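Local coordinates for protein Exo-1,5-alpha-L-arabinofuranobiosidase (Gibberella zeae, PDB 2YDT) that probably hydrolyses alpha-1,5-linked L-arabinan from the chain end, releasing arabinobiose units, at residues A[9-14]-A[356-361]; A[78-83]-A[120-125]; A[93-98]-A[159-164]; A[323-328]-A[337-342]. One frame throughout, in Å; residues are numbered along the deposited sequence.

Contact 1: residues A[9-14]-A[356-361]; sequences KTFSNV and ASVVRL. With SO4 (sulfate ion), chain D.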
loop_
_atom_site.group_PDB
_atom_site.type_symbol
_atom_site.label_atom_id
_atom_site.label_comp_id
_atom_site.label_asym_id
_atom_site.label_seq_id
_atom_site.Cartn_x
_atom_site.Cartn_y
_atom_site.Cartn_z
ATOM N N LYS A 9 2.913 21.932 -12.089
ATOM C CA LYS A 9 3.228 20.687 -11.392
ATOM C C LYS A 9 2.179 19.621 -11.604
ATOM O O LYS A 9 2.450 18.452 -11.346
ATOM C CB LYS A 9 3.435 20.969 -9.925
ATOM C CG LYS A 9 4.572 21.984 -9.785
ATOM C CD LYS A 9 5.059 22.222 -8.427
ATOM C CE LYS A 9 6.459 22.857 -8.481
ATOM N NZ LYS A 9 7.560 21.868 -8.830
ATOM N N THR A 10 0.998 20.004 -12.066
ATOM C CA THR A 10 -0.063 19.031 -12.307
ATOM C C THR A 10 0.044 18.387 -13.694
ATOM O O THR A 10 0.619 18.955 -14.637
ATOM C CB THR A 10 -1.456 19.622 -12.119
ATOM O OG1 THR A 10 -1.695 20.653 -13.094
ATOM C CG2 THR A 10 -1.651 20.227 -10.691
ATOM N N PHE A 11 -0.515 17.182 -13.800
ATOM C CA PHE A 11 -0.593 16.445 -15.059
ATOM C C PHE A 11 -1.549 15.277 -14.923
ATOM O O PHE A 11 -1.869 14.840 -13.801
ATOM C CB PHE A 11 0.766 15.953 -15.514
ATOM C CG PHE A 11 1.475 15.080 -14.509
ATOM C CD1 PHE A 11 1.192 13.711 -14.413
ATOM C CD2 PHE A 11 2.453 15.611 -13.694
ATOM C CE1 PHE A 11 1.889 12.910 -13.508
ATOM C CE2 PHE A 11 3.125 14.816 -12.771
ATOM C CZ PHE A 11 2.842 13.460 -12.683
ATOM N N SER A 12 -2.035 14.781 -16.062
ATOM C CA SER A 12 -3.027 13.715 -16.068
ATOM C C SER A 12 -2.594 12.531 -16.930
ATOM O O SER A 12 -2.162 12.696 -18.068
ATOM C CB SER A 12 -4.367 14.227 -16.571
ATOM O OG SER A 12 -4.859 15.266 -15.722
ATOM N N ASN A 13 -2.641 11.339 -16.344
ATOM C CA ASN A 13 -2.432 10.101 -17.093
ATOM C C ASN A 13 -1.102 9.985 -17.795
ATOM O O ASN A 13 -1.041 9.574 -18.962
ATOM C CB ASN A 13 -3.586 9.925 -18.074
ATOM C CG ASN A 13 -4.888 10.019 -17.385
ATOM O OD1 ASN A 13 -5.651 10.994 -17.574
ATOM N ND2 ASN A 13 -5.154 9.047 -16.533
ATOM N N VAL A 14 -0.030 10.318 -17.106
ATOM C CA VAL A 14 1.286 10.114 -17.626
ATOM C C VAL A 14 1.682 8.630 -17.456
ATOM O O VAL A 14 1.632 8.086 -16.366
ATOM C CB VAL A 14 2.312 11.041 -16.919
ATOM C CG1 VAL A 14 3.777 10.591 -17.145
ATOM C CG2 VAL A 14 2.073 12.504 -17.368
ATOM N N ALA A 356 0.367 7.609 -13.713
ATOM C CA ALA A 356 0.056 8.477 -12.565
ATOM C C ALA A 356 -0.507 9.798 -13.055
ATOM O O ALA A 356 -0.291 10.188 -14.210
ATOM C CB ALA A 356 1.280 8.728 -11.705
ATOM N N SER A 357 -1.196 10.471 -12.144
ATOM C CA SER A 357 -1.611 11.862 -12.316
ATOM C C SER A 357 -1.198 12.643 -11.067
ATOM O O SER A 357 -1.124 12.074 -9.980
ATOM C CB SER A 357 -3.130 11.931 -12.440
ATOM O OG SER A 357 -3.632 11.246 -13.572
ATOM N N VAL A 358 -0.966 13.956 -11.213
ATOM C CA VAL A 358 -0.792 14.838 -10.074
ATOM C C VAL A 358 -1.882 15.901 -10.200
ATOM O O VAL A 358 -1.983 16.550 -11.244
ATOM C CB VAL A 358 0.591 15.469 -10.001
ATOM C CG1 VAL A 358 0.611 16.623 -8.962
ATOM C CG2 VAL A 358 1.633 14.401 -9.684
ATOM N N VAL A 359 -2.688 16.013 -9.168
ATOM C CA VAL A 359 -3.819 16.972 -9.080
ATOM C C VAL A 359 -3.593 17.912 -7.903
ATOM O O VAL A 359 -2.758 17.667 -7.041
ATOM C CB VAL A 359 -5.148 16.269 -8.892
ATOM C CG1 VAL A 359 -5.409 15.292 -10.036
ATOM C CG2 VAL A 359 -5.234 15.549 -7.510
ATOM N N ARG A 360 -4.304 19.047 -7.893
ATOM C CA ARG A 360 -4.359 19.923 -6.753
ATOM C C ARG A 360 -5.689 19.752 -6.025
ATOM O O ARG A 360 -6.760 19.847 -6.626
ATOM C CB ARG A 360 -4.242 21.418 -7.208
ATOM C CG ARG A 360 -2.873 21.861 -7.452
ATOM C CD ARG A 360 -2.776 23.399 -7.689
ATOM N NE ARG A 360 -1.402 23.662 -8.043
ATOM C CZ ARG A 360 -0.405 23.755 -7.173
ATOM N NH1 ARG A 360 -0.633 23.735 -5.871
ATOM N NH2 ARG A 360 0.812 23.924 -7.610
ATOM N N LEU A 361 -5.632 19.575 -4.711
ATOM C CA LEU A 361 -6.810 19.369 -3.912
ATOM C C LEU A 361 -7.649 20.660 -3.939
ATOM O O LEU A 361 -8.877 20.569 -3.953
ATOM C CB LEU A 361 -6.431 19.001 -2.480
ATOM C CG LEU A 361 -5.863 17.598 -2.329
ATOM C CD1 LEU A 361 -5.260 17.431 -0.913
ATOM C CD2 LEU A 361 -6.947 16.555 -2.657
HETATM S S SO4 D . -0.037 23.836 -11.549
HETATM O O1 SO4 D . 1.080 23.662 -10.643
HETATM O O2 SO4 D . -1.307 23.719 -10.882
HETATM O O3 SO4 D . 0.182 25.115 -12.227
HETATM O O4 SO4 D . 0.002 22.884 -12.658
HETATM O O HOH W 1 -4.184 16.573 -13.320
#
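The Velcro closure of a beta-propeller, in which the N-terminal strand completes the last blade, is formed here by Phe11 and Val14 pairing with Val358 and Ala356. Phe11 and Val358 make an antiparallel hydrogen-bonded pair: Phe11 N donates to Val358 O (3.0 Å), and Val358 N donates back to Phe11 O. Beyond Ser12 the register slips by one. Asn13 and Val14 both face Ala356 as a G1 beta bulge, with Asn13 in the left-handed region (phi 59°, psi 46°). Val14 and Ala356 exchange two further backbone bonds, while Asn13 N turns instead to Ser357 OG (2.9 Å), a hydroxyl also bonded to Gln319. On the face shared by Phe11 and Val358, CG of Phe11 stands between its backbone N and carbonyl carbon (chi1 57°), and one face of the ring looks onto Val358. Val358 CB makes a CH-pi contact 4.1 Å from the ring centroid, Val358 CG2 touches Phe11 CZ at 3.4 Å, and Ala356 O sits at the ring edge. A water joins Ser12 OG to Val358 O, donating to the carbonyl. At the far end a sulfate, probably from the crystallisation liquor, bridges the segments. Arg360 NE meets its O2 at 2.8 Å and NH2 holds O1, while Lys9 N also binds O1 and Thr10 gives O4 both its N and OG1 (2.8 Å from OG1). Arg360 NH1 forms salt bridges with Asp333 and Asp335. Pairing the first strand of the chain with the last in one blade is the hallmark of ring closure in propeller folds.

Contact 2: residues A[78-83]-A[120-125]; sequences TQNNWG and LIEVYA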
loop_
_atom_site.group_PDB
_atom_site.type_symbol
_atom_site.label_atom_id
_atom_site.label_comp_id
_atom_site.label_asym_id
_atom_site.label_seq_id
_atom_site.Cartn_x
_atom_site.Cartn_y
_atom_site.Cartn_z
ATOM N N THR A 78 17.955 -12.091 -3.615
ATOM C CA THR A 78 19.329 -12.633 -3.539
ATOM C C THR A 78 19.413 -13.786 -2.560
ATOM O O THR A 78 20.470 -14.419 -2.437
ATOM C CB THR A 78 20.302 -11.568 -3.118
ATOM O OG1 THR A 78 20.027 -11.154 -1.786
ATOM C CG2 THR A 78 20.268 -10.338 -4.071
ATOM N N GLN A 79 18.313 -14.123 -1.881
ATOM C CA GLN A 79 18.331 -15.091 -0.807
ATOM C C GLN A 79 17.728 -16.447 -1.126
ATOM O O GLN A 79 18.245 -17.473 -0.667
ATOM C CB GLN A 79 17.600 -14.486 0.400
ATOM C CG GLN A 79 18.243 -13.211 0.929
ATOM C CD GLN A 79 19.686 -13.436 1.330
ATOM O OE1 GLN A 79 19.986 -14.223 2.242
ATOM N NE2 GLN A 79 20.587 -12.823 0.578
ATOM N N ASN A 80 16.603 -16.470 -1.838
ATOM C CA ASN A 80 15.759 -17.670 -1.910
ATOM C C ASN A 80 15.717 -18.382 -3.246
ATOM O O ASN A 80 15.170 -19.467 -3.343
ATOM C CB ASN A 80 14.284 -17.320 -1.503
ATOM C CG ASN A 80 14.205 -16.471 -0.255
ATOM O OD1 ASN A 80 14.797 -16.817 0.786
ATOM N ND2 ASN A 80 13.425 -15.372 -0.308
ATOM N N ASN A 81 16.318 -17.785 -4.271
ATOM C CA ASN A 81 16.187 -18.227 -5.645
ATOM C C ASN A 81 14.715 -18.410 -6.049
ATOM O O ASN A 81 14.344 -19.359 -6.740
ATOM C CB ASN A 81 17.000 -19.514 -5.922
ATOM C CG ASN A 81 17.337 -19.682 -7.400
ATOM O OD1 ASN A 81 17.190 -18.778 -8.231
ATOM N ND2 ASN A 81 17.836 -20.865 -7.732
ATOM N N TRP A 82 13.882 -17.479 -5.603
ATOM C CA TRP A 82 12.464 -17.499 -5.902
ATOM C C TRP A 82 12.029 -16.308 -6.778
ATOM O O TRP A 82 11.232 -16.473 -7.708
ATOM C CB TRP A 82 11.653 -17.425 -4.577
ATOM C CG TRP A 82 11.614 -18.659 -3.740
ATOM C CD1 TRP A 82 12.008 -19.918 -4.087
ATOM C CD2 TRP A 82 11.032 -18.754 -2.457
ATOM N NE1 TRP A 82 11.746 -20.798 -3.058
ATOM C CE2 TRP A 82 11.143 -20.112 -2.036
ATOM C CE3 TRP A 82 10.453 -17.827 -1.582
ATOM C CZ2 TRP A 82 10.670 -20.537 -0.794
ATOM C CZ3 TRP A 82 9.978 -18.265 -0.368
ATOM C CH2 TRP A 82 10.085 -19.598 0.021
ATOM N N GLY A 83 12.469 -15.115 -6.410
ATOM C CA GLY A 83 11.964 -13.861 -7.008
ATOM C C GLY A 83 11.276 -12.981 -5.970
ATOM O O GLY A 83 10.882 -13.436 -4.910
ATOM N N LEU A 120 6.924 -15.010 1.664
ATOM C CA LEU A 120 7.957 -14.542 2.555
ATOM C C LEU A 120 8.151 -13.028 2.418
ATOM O O LEU A 120 8.732 -12.548 1.429
ATOM C CB LEU A 120 9.247 -15.324 2.284
ATOM C CG LEU A 120 10.508 -15.025 3.098
ATOM C CD1 LEU A 120 10.258 -14.963 4.611
ATOM C CD2 LEU A 120 11.591 -16.058 2.723
ATOM N N ILE A 121 7.671 -12.292 3.427
ATOM C CA ILE A 121 7.829 -10.863 3.464
ATOM C C ILE A 121 9.288 -10.555 3.852
ATOM O O ILE A 121 9.760 -10.965 4.914
ATOM C CB ILE A 121 6.796 -10.159 4.404
ATOM C CG1 ILE A 121 5.379 -10.305 3.815
ATOM C CG2 ILE A 121 7.177 -8.705 4.579
ATOM C CD1 ILE A 121 4.235 -9.881 4.782
ATOM N N GLU A 122 9.951 -9.757 2.997
ATOM C CA GLU A 122 11.366 -9.381 3.083
ATOM C C GLU A 122 11.488 -7.898 3.236
ATOM O O GLU A 122 10.596 -7.148 2.836
ATOM C CB GLU A 122 12.095 -9.725 1.764
ATOM C CG GLU A 122 11.915 -11.158 1.243
ATOM C CD GLU A 122 12.735 -12.145 2.025
ATOM O OE1 GLU A 122 12.644 -12.109 3.265
ATOM O OE2 GLU A 122 13.453 -12.971 1.407
ATOM N N VAL A 123 12.600 -7.445 3.810
ATOM C CA VAL A 123 13.022 -6.042 3.701
ATOM C C VAL A 123 14.372 -5.965 2.997
ATOM O O VAL A 123 15.311 -6.636 3.414
ATOM C CB VAL A 123 13.082 -5.298 5.070
ATOM C CG1 VAL A 123 13.638 -3.877 4.962
ATOM C CG2 VAL A 123 11.701 -5.284 5.696
ATOM N N TYR A 124 14.440 -5.123 1.970
ATOM C CA TYR A 124 15.668 -4.739 1.249
ATOM C C TYR A 124 15.883 -3.242 1.479
ATOM O O TYR A 124 14.933 -2.474 1.721
ATOM C CB TYR A 124 15.537 -5.031 -0.277
ATOM C CG TYR A 124 15.770 -6.479 -0.608
ATOM C CD1 TYR A 124 14.818 -7.437 -0.310
ATOM C CD2 TYR A 124 16.985 -6.914 -1.153
ATOM C CE1 TYR A 124 15.065 -8.810 -0.560
ATOM C CE2 TYR A 124 17.230 -8.224 -1.402
ATOM C CZ TYR A 124 16.298 -9.186 -1.117
ATOM O OH TYR A 124 16.588 -10.527 -1.351
ATOM N N ALA A 125 17.138 -2.807 1.403
ATOM C CA ALA A 125 17.487 -1.414 1.669
ATOM C C ALA A 125 18.450 -0.872 0.647
ATOM O O ALA A 125 19.261 -1.620 0.112
ATOM C CB ALA A 125 18.111 -1.262 3.055
#
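Asn80 ND2 is gripped from two directions, donating to Glu122 OE2 across the contact (3.0 Å) and bonding to Ser111 OG on the neighbouring strand. The two side chains reach toward each other tip to tip, with amide and carboxylate planes only 20° apart; OE2 is approached from its anti side, with ND2 33° out of the carboxylate plane. The other carboxylate oxygen, OE1, is held by His138 ND1, and the chain of Glu122 is bent at chi2 (-76°), which swings CD away from the extended position anti to CA. A second anchor lies at the start of the loop, where Thr78 N donates to Tyr124 OH at 3.1 Å. Thr78 OG1 comes to the edge of the same phenol and accepts a hydrogen bond from Gln79 NE2 (2.9 Å), which folds that amide back on its own loop. Leucine packing flanks the polar bonds. Leu120 CB meets CZ3 at the edge of the Trp82 ring (4.0 Å), the side chains crossing at about a right angle, while the methyl Leu120 CD2 lies beside the amide, 3.6 Å from Asn80 ND2. CB of Asn80 covers one face of the indole near its rim. Asp77 takes backbone N-H bonds from Gln79, Asn80, Trp82 and Gly83. The interblade loop is thus pinned by side chains of strand 119-126, one bond to a backbone N-H and one to an amide, and the buried charge of Glu122 is probably steadied by the donors on its two oxygens.

Contact 3: residues A[93-98]-A[159-164]; sequences LPRAFG and LMTYKE. With SO4 (sulfate ion), chain G; SO4 (sulfate ion), chain H.
Thr161 has more surface buried here than any other residue of the two segments, and three residues of the loop 93-98 close round it. Its OG1 lies 3.5 Å from Pro94 CD, the two side chains sliding past each other in opposite directions. Phe97 approaches tip to tip, bringing CE2 within 3.6 Å of OG1, which meets the ring at its edge. The polar need of that hydroxyl is met by Tyr91 OH. OG1 is anti to the carbonyl carbon (chi1 -67°), which leaves the methyl CG2 anti to the backbone N, where it packs against Arg95 CD at 3.7 Å. Arg95 and Glu164 come next in buried surface. The Arg95 chain is bent at chi3 (-56°), which swings NE away from the extended position anti to CB, and one face of the guanidinium has Lys163 O and Glu164 CA above it, the latter 4.1 Å from the plane and over its centre. Glu164 O reaches the edge of the Phe97 ring, 3.5 Å from CE1. Lys163 and Glu164 are the central residues of a type II' turn joining strand 154-162 to strand 165-172. Two sulfates, probably from the crystallisation liquor, sit beside segment 159-164: Thr161 N donates to O1 of the chain H sulfate at 2.9 Å and Lys163 N to O2 of the chain G sulfate at 2.8 Å. No hydrogen bond crosses between the segments, so a loop of one propeller blade meets the hairpin of the next by van der Waals fit and by carbonyl oxygens near a cation and a ring edge.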
loop_
_atom_site.group_PDB
_atom_site.type_symbol
_atom_site.label_atom_id
_atom_site.label_comp_id
_atom_site.label_asym_id
_atom_site.label_seq_id
_atom_site.Cartn_x
_atom_site.Cartn_y
_atom_site.Cartn_z
ATOM N N LEU A 93 13.404 5.922 5.513
ATOM C CA LEU A 93 13.624 6.098 6.953
ATOM C C LEU A 93 13.673 7.567 7.378
ATOM O O LEU A 93 14.487 8.352 6.834
ATOM C CB LEU A 93 14.936 5.430 7.360
ATOM C CG LEU A 93 15.002 3.903 7.260
ATOM C CD1 LEU A 93 16.272 3.359 8.015
ATOM C CD2 LEU A 93 13.722 3.178 7.777
ATOM N N PRO A 94 12.836 7.941 8.353
ATOM C CA PRO A 94 12.837 9.332 8.849
ATOM C C PRO A 94 13.824 9.524 10.006
ATOM O O PRO A 94 13.994 10.631 10.465
ATOM C CB PRO A 94 11.391 9.524 9.301
ATOM C CG PRO A 94 10.982 8.184 9.765
ATOM C CD PRO A 94 11.721 7.172 8.936
ATOM N N ARG A 95 14.434 8.433 10.468
ATOM C CA ARG A 95 15.438 8.430 11.515
ATOM C C ARG A 95 16.211 7.127 11.323
ATOM O O ARG A 95 15.805 6.274 10.532
ATOM C CB ARG A 95 14.724 8.412 12.869
ATOM C CG ARG A 95 13.944 7.129 13.016
ATOM C CD ARG A 95 13.041 7.030 14.181
ATOM N NE ARG A 95 13.743 7.251 15.415
ATOM C CZ ARG A 95 14.516 6.370 16.045
ATOM N NH1 ARG A 95 14.707 5.141 15.583
ATOM N NH2 ARG A 95 15.082 6.735 17.196
ATOM N N ALA A 96 17.290 6.935 12.069
ATOM C CA ALA A 96 18.097 5.721 11.953
ATOM C C ALA A 96 17.464 4.561 12.689
ATOM O O ALA A 96 16.818 4.715 13.747
ATOM C CB ALA A 96 19.544 5.961 12.521
ATOM N N PHE A 97 17.671 3.378 12.146
ATOM C CA PHE A 97 17.415 2.145 12.849
ATOM C C PHE A 97 18.693 1.326 12.788
ATOM O O PHE A 97 19.061 0.821 11.740
ATOM C CB PHE A 97 16.177 1.411 12.260
ATOM C CG PHE A 97 14.883 2.138 12.531
ATOM C CD1 PHE A 97 14.260 2.049 13.776
ATOM C CD2 PHE A 97 14.317 2.953 11.573
ATOM C CE1 PHE A 97 13.097 2.741 14.055
ATOM C CE2 PHE A 97 13.126 3.647 11.842
ATOM C CZ PHE A 97 12.527 3.541 13.089
ATOM N N GLY A 98 19.420 1.268 13.912
ATOM C CA GLY A 98 20.693 0.567 13.896
ATOM C C GLY A 98 21.631 1.135 12.861
ATOM O O GLY A 98 21.815 2.378 12.768
ATOM N N LEU A 159 4.873 -0.048 5.856
ATOM C CA LEU A 159 5.865 0.411 6.856
ATOM C C LEU A 159 5.570 1.801 7.389
ATOM O O LEU A 159 5.240 2.707 6.640
ATOM C CB LEU A 159 7.276 0.424 6.232
ATOM C CG LEU A 159 7.875 -0.950 5.931
ATOM C CD1 LEU A 159 9.009 -0.797 4.858
ATOM C CD2 LEU A 159 8.393 -1.635 7.176
ATOM N N MET A 160 5.760 1.980 8.697
ATOM C CA MET A 160 5.610 3.291 9.323
ATOM C C MET A 160 6.403 3.340 10.641
ATOM O O MET A 160 6.388 2.400 11.427
ATOM C CB MET A 160 4.131 3.552 9.634
ATOM C CG MET A 160 3.854 4.982 10.081
ATOM S SD MET A 160 2.138 5.246 10.633
ATOM C CE MET A 160 2.191 4.407 12.191
ATOM N N THR A 161 7.066 4.464 10.892
ATOM C CA THR A 161 7.775 4.686 12.147
ATOM C C THR A 161 6.809 5.155 13.230
ATOM O O THR A 161 5.871 5.916 12.944
ATOM C CB THR A 161 8.909 5.683 11.946
ATOM O OG1 THR A 161 9.931 5.103 11.103
ATOM C CG2 THR A 161 9.590 6.083 13.289
ATOM N N TYR A 162 7.034 4.712 14.463
ATOM C CA TYR A 162 6.328 5.256 15.653
ATOM C C TYR A 162 7.331 5.336 16.776
ATOM O O TYR A 162 7.791 4.305 17.252
ATOM C CB TYR A 162 5.164 4.377 16.072
ATOM C CG TYR A 162 4.471 4.847 17.344
ATOM C CD1 TYR A 162 3.840 6.088 17.399
ATOM C CD2 TYR A 162 4.503 4.071 18.503
ATOM C CE1 TYR A 162 3.210 6.539 18.561
ATOM C CE2 TYR A 162 3.858 4.502 19.634
ATOM C CZ TYR A 162 3.229 5.722 19.658
ATOM O OH TYR A 162 2.570 6.121 20.819
ATOM N N LYS A 163 7.690 6.558 17.159
ATOM C CA LYS A 163 8.681 6.776 18.210
ATOM C C LYS A 163 9.969 6.033 17.867
ATOM O O LYS A 163 10.564 6.263 16.819
ATOM C CB LYS A 163 8.031 6.422 19.571
ATOM C CG LYS A 163 6.841 7.322 19.896
ATOM C CD LYS A 163 6.324 7.132 21.326
ATOM C CE LYS A 163 5.306 8.176 21.778
ATOM N NZ LYS A 163 5.383 9.521 21.097
ATOM N N GLU A 164 10.423 5.137 18.709
ATOM C CA GLU A 164 11.705 4.522 18.453
ATOM C C GLU A 164 11.599 3.207 17.672
ATOM O O GLU A 164 12.620 2.526 17.478
ATOM C CB GLU A 164 12.446 4.316 19.781
ATOM C CG GLU A 164 12.049 3.040 20.537
ATOM C CD GLU A 164 10.687 3.048 21.191
ATOM O OE1 GLU A 164 9.906 4.030 21.088
ATOM O OE2 GLU A 164 10.380 2.021 21.831
HETATM S S SO4 G . 6.814 9.634 15.440
HETATM O O1 SO4 G . 7.619 8.716 14.643
HETATM O O2 SO4 G . 6.356 8.969 16.646
HETATM O O3 SO4 G . 7.606 10.804 15.816
HETATM O O4 SO4 G . 5.683 10.050 14.601
HETATM S S SO4 H . 6.571 7.977 8.486
HETATM O O1 SO4 H . 6.754 6.765 9.232
HETATM O O2 SO4 H . 5.591 7.736 7.384
HETATM O O3 SO4 H . 6.121 9.037 9.376
HETATM O O4 SO4 H . 7.821 8.441 7.907
#

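Contact 4: residues A[323-328]-A[337-342]; sequences YTRSLL and LMIMGA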
loop_
_atom_site.group_PDB
_atom_site.type_symbol
_atom_site.label_atom_id
_atom_site.label_comp_id
_atom_site.label_asym_id
_atom_site.label_seq_id
_atom_site.Cartn_x
_atom_site.Cartn_y
_atom_site.Cartn_z
ATOM N N TYR A 323 -6.615 -1.508 -9.045
ATOM C CA TYR A 323 -6.370 -2.286 -7.840
ATOM C C TYR A 323 -5.263 -1.671 -7.020
ATOM O O TYR A 323 -4.182 -1.330 -7.543
ATOM C CB TYR A 323 -6.001 -3.715 -8.226
ATOM C CG TYR A 323 -5.774 -4.658 -7.065
ATOM C CD1 TYR A 323 -6.833 -5.091 -6.263
ATOM C CD2 TYR A 323 -4.493 -5.171 -6.797
ATOM C CE1 TYR A 323 -6.625 -5.981 -5.203
ATOM C CE2 TYR A 323 -4.285 -6.060 -5.743
ATOM C CZ TYR A 323 -5.359 -6.474 -4.961
ATOM O OH TYR A 323 -5.166 -7.372 -3.964
ATOM N N THR A 324 -5.567 -1.479 -5.735
ATOM C CA THR A 324 -4.653 -0.846 -4.768
ATOM C C THR A 324 -3.980 0.425 -5.332
ATOM O O THR A 324 -2.803 0.716 -5.120
ATOM C CB THR A 324 -3.651 -1.868 -4.109
ATOM O OG1 THR A 324 -3.064 -1.273 -2.945
ATOM C CG2 THR A 324 -2.529 -2.324 -5.084
ATOM N N ARG A 325 -4.780 1.250 -5.999
ATOM C CA ARG A 325 -4.330 2.549 -6.464
ATOM C C ARG A 325 -3.780 3.318 -5.272
ATOM O O ARG A 325 -4.429 3.336 -4.205
ATOM C CB ARG A 325 -5.492 3.265 -7.180
ATOM C CG ARG A 325 -5.062 4.444 -8.037
ATOM C CD ARG A 325 -6.265 5.165 -8.685
ATOM N NE ARG A 325 -7.142 5.720 -7.660
ATOM C CZ ARG A 325 -8.161 6.523 -7.905
ATOM N NH1 ARG A 325 -8.410 6.908 -9.149
ATOM N NH2 ARG A 325 -8.954 6.922 -6.908
ATOM N N SER A 326 -2.604 3.919 -5.434
ATOM C CA SER A 326 -1.887 4.518 -4.320
ATOM C C SER A 326 -1.809 6.014 -4.426
ATOM O O SER A 326 -2.122 6.610 -5.483
ATOM C CB SER A 326 -0.484 3.918 -4.186
ATOM O OG SER A 326 0.230 3.980 -5.375
ATOM N N LEU A 327 -1.408 6.631 -3.317
ATOM C CA LEU A 327 -1.390 8.095 -3.182
ATOM C C LEU A 327 -0.100 8.589 -2.570
ATOM O O LEU A 327 0.569 7.885 -1.792
ATOM C CB LEU A 327 -2.547 8.529 -2.274
ATOM C CG LEU A 327 -3.967 8.134 -2.625
ATOM C CD1 LEU A 327 -4.980 8.440 -1.430
ATOM C CD2 LEU A 327 -4.431 8.831 -3.908
ATOM N N LEU A 328 0.275 9.813 -2.932
ATOM C CA LEU A 328 1.455 10.448 -2.413
ATOM C C LEU A 328 1.183 11.949 -2.266
ATOM O O LEU A 328 0.628 12.577 -3.175
ATOM C CB LEU A 328 2.617 10.199 -3.377
ATOM C CG LEU A 328 3.931 10.820 -2.990
ATOM C CD1 LEU A 328 5.099 9.935 -3.423
ATOM C CD2 LEU A 328 4.018 12.265 -3.579
ATOM N N LEU A 337 -1.269 16.266 -5.011
ATOM C CA LEU A 337 -1.532 14.869 -4.701
ATOM C C LEU A 337 -1.235 14.020 -5.941
ATOM O O LEU A 337 -1.837 14.228 -6.992
ATOM C CB LEU A 337 -2.981 14.683 -4.280
ATOM C CG LEU A 337 -3.449 13.241 -3.981
ATOM C CD1 LEU A 337 -2.935 12.750 -2.592
ATOM C CD2 LEU A 337 -4.967 13.140 -4.039
ATOM N N MET A 338 -0.338 13.032 -5.791
ATOM C CA MET A 338 -0.121 12.049 -6.878
ATOM C C MET A 338 -1.009 10.843 -6.639
ATOM O O MET A 338 -1.151 10.376 -5.486
ATOM C CB MET A 338 1.355 11.620 -6.934
ATOM C CG MET A 338 1.607 10.448 -7.858
ATOM S SD MET A 338 3.401 10.048 -7.974
ATOM C CE MET A 338 3.733 11.148 -9.227
ATOM N N ILE A 339 -1.618 10.345 -7.720
ATOM C CA ILE A 339 -2.465 9.180 -7.725
ATOM C C ILE A 339 -1.859 8.227 -8.762
ATOM O O ILE A 339 -1.682 8.604 -9.936
ATOM C CB ILE A 339 -3.937 9.515 -8.114
ATOM C CG1 ILE A 339 -4.405 10.742 -7.321
ATOM C CG2 ILE A 339 -4.830 8.281 -7.922
ATOM C CD1 ILE A 339 -5.750 11.307 -7.774
ATOM N N MET A 340 -1.460 7.010 -8.329
ATOM C CA MET A 340 -0.636 6.106 -9.142
ATOM C C MET A 340 -1.294 4.743 -9.165
ATOM O O MET A 340 -1.748 4.235 -8.138
ATOM C CB MET A 340 0.763 5.957 -8.536
ATOM C CG MET A 340 1.772 5.185 -9.396
ATOM S SD MET A 340 3.222 4.798 -8.376
ATOM C CE MET A 340 4.291 4.065 -9.600
ATOM N N GLY A 341 -1.369 4.133 -10.349
ATOM C CA GLY A 341 -1.949 2.815 -10.492
ATOM C C GLY A 341 -1.278 1.950 -11.514
ATOM O O GLY A 341 -0.517 2.450 -12.378
ATOM N N ALA A 342 -1.527 0.641 -11.378
ATOM C CA ALA A 342 -0.992 -0.334 -12.325
ATOM C C ALA A 342 -2.075 -1.272 -12.821
ATOM O O ALA A 342 -1.829 -2.438 -13.115
ATOM C CB ALA A 342 0.245 -1.070 -11.765
HETATM O O HOH W 2 -2.860 -1.998 -9.788
#
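The guanidinium of Arg325 carries Ile339 CG2 on one face, 3.4 Å above the plane and offset toward the rim, the side chains crossing obliquely. Each of its nitrogens has a partner: NE Ser293 OG, NH1 Ser298 O, and NH2, weakly, the backbone O of Glu299, whose residue belongs to a manganese site. Arg325 CG is anti to the backbone N (chi1 -164°) and passes 3.3 Å from Met340 O. That carbonyl also accepts Ser326 N at 2.9 Å, and Met340 N returns the bond to Ser326 O. Leu328 and Met338 form the second hydrogen-bonded pair (Met338 N to Leu328 O, 2.8 Å). Between them Leu327 and Ile339 form a non-hydrogen-bonded pair, their side chains lying side by side with CD2 of Leu327 3.9 Å from CG1 of Ile339. The opposite face carries Ser326, Leu328, Met338 and Met340; Leu328 CB and Met338 CB are 4.0 Å apart, and Ser326 OG is bonded to Ala31 O. These are the first two strands of a propeller blade. With an apolar methyl on one face, the buried guanidinium probably has its charge balanced by backbone carbonyls and a serine hydroxyl rather than by solvent.

Overall arrangement
Six four-stranded antiparallel sheets make this chain a six-bladed beta-propeller. Contacts 1 and 4 belong to the same blade: their centres are about 11 Å apart, and strands 354-360 and 336-341 join them, with Val359 O 2.9 Å from Leu337 N. Contact 4 forms the inner part of that blade, where Tyr323 lines the iminosugar pocket, and contact 1 the outer edge. Contacts 2 and 3 sit on other blades, centres about 21 Å apart and nearest atoms about 5 Å, without touching; their segments alternate along the chain, each tying a loop to a strand. Both are nested within the span that contact 1 closes, with centres about 33 and 30 Å from it.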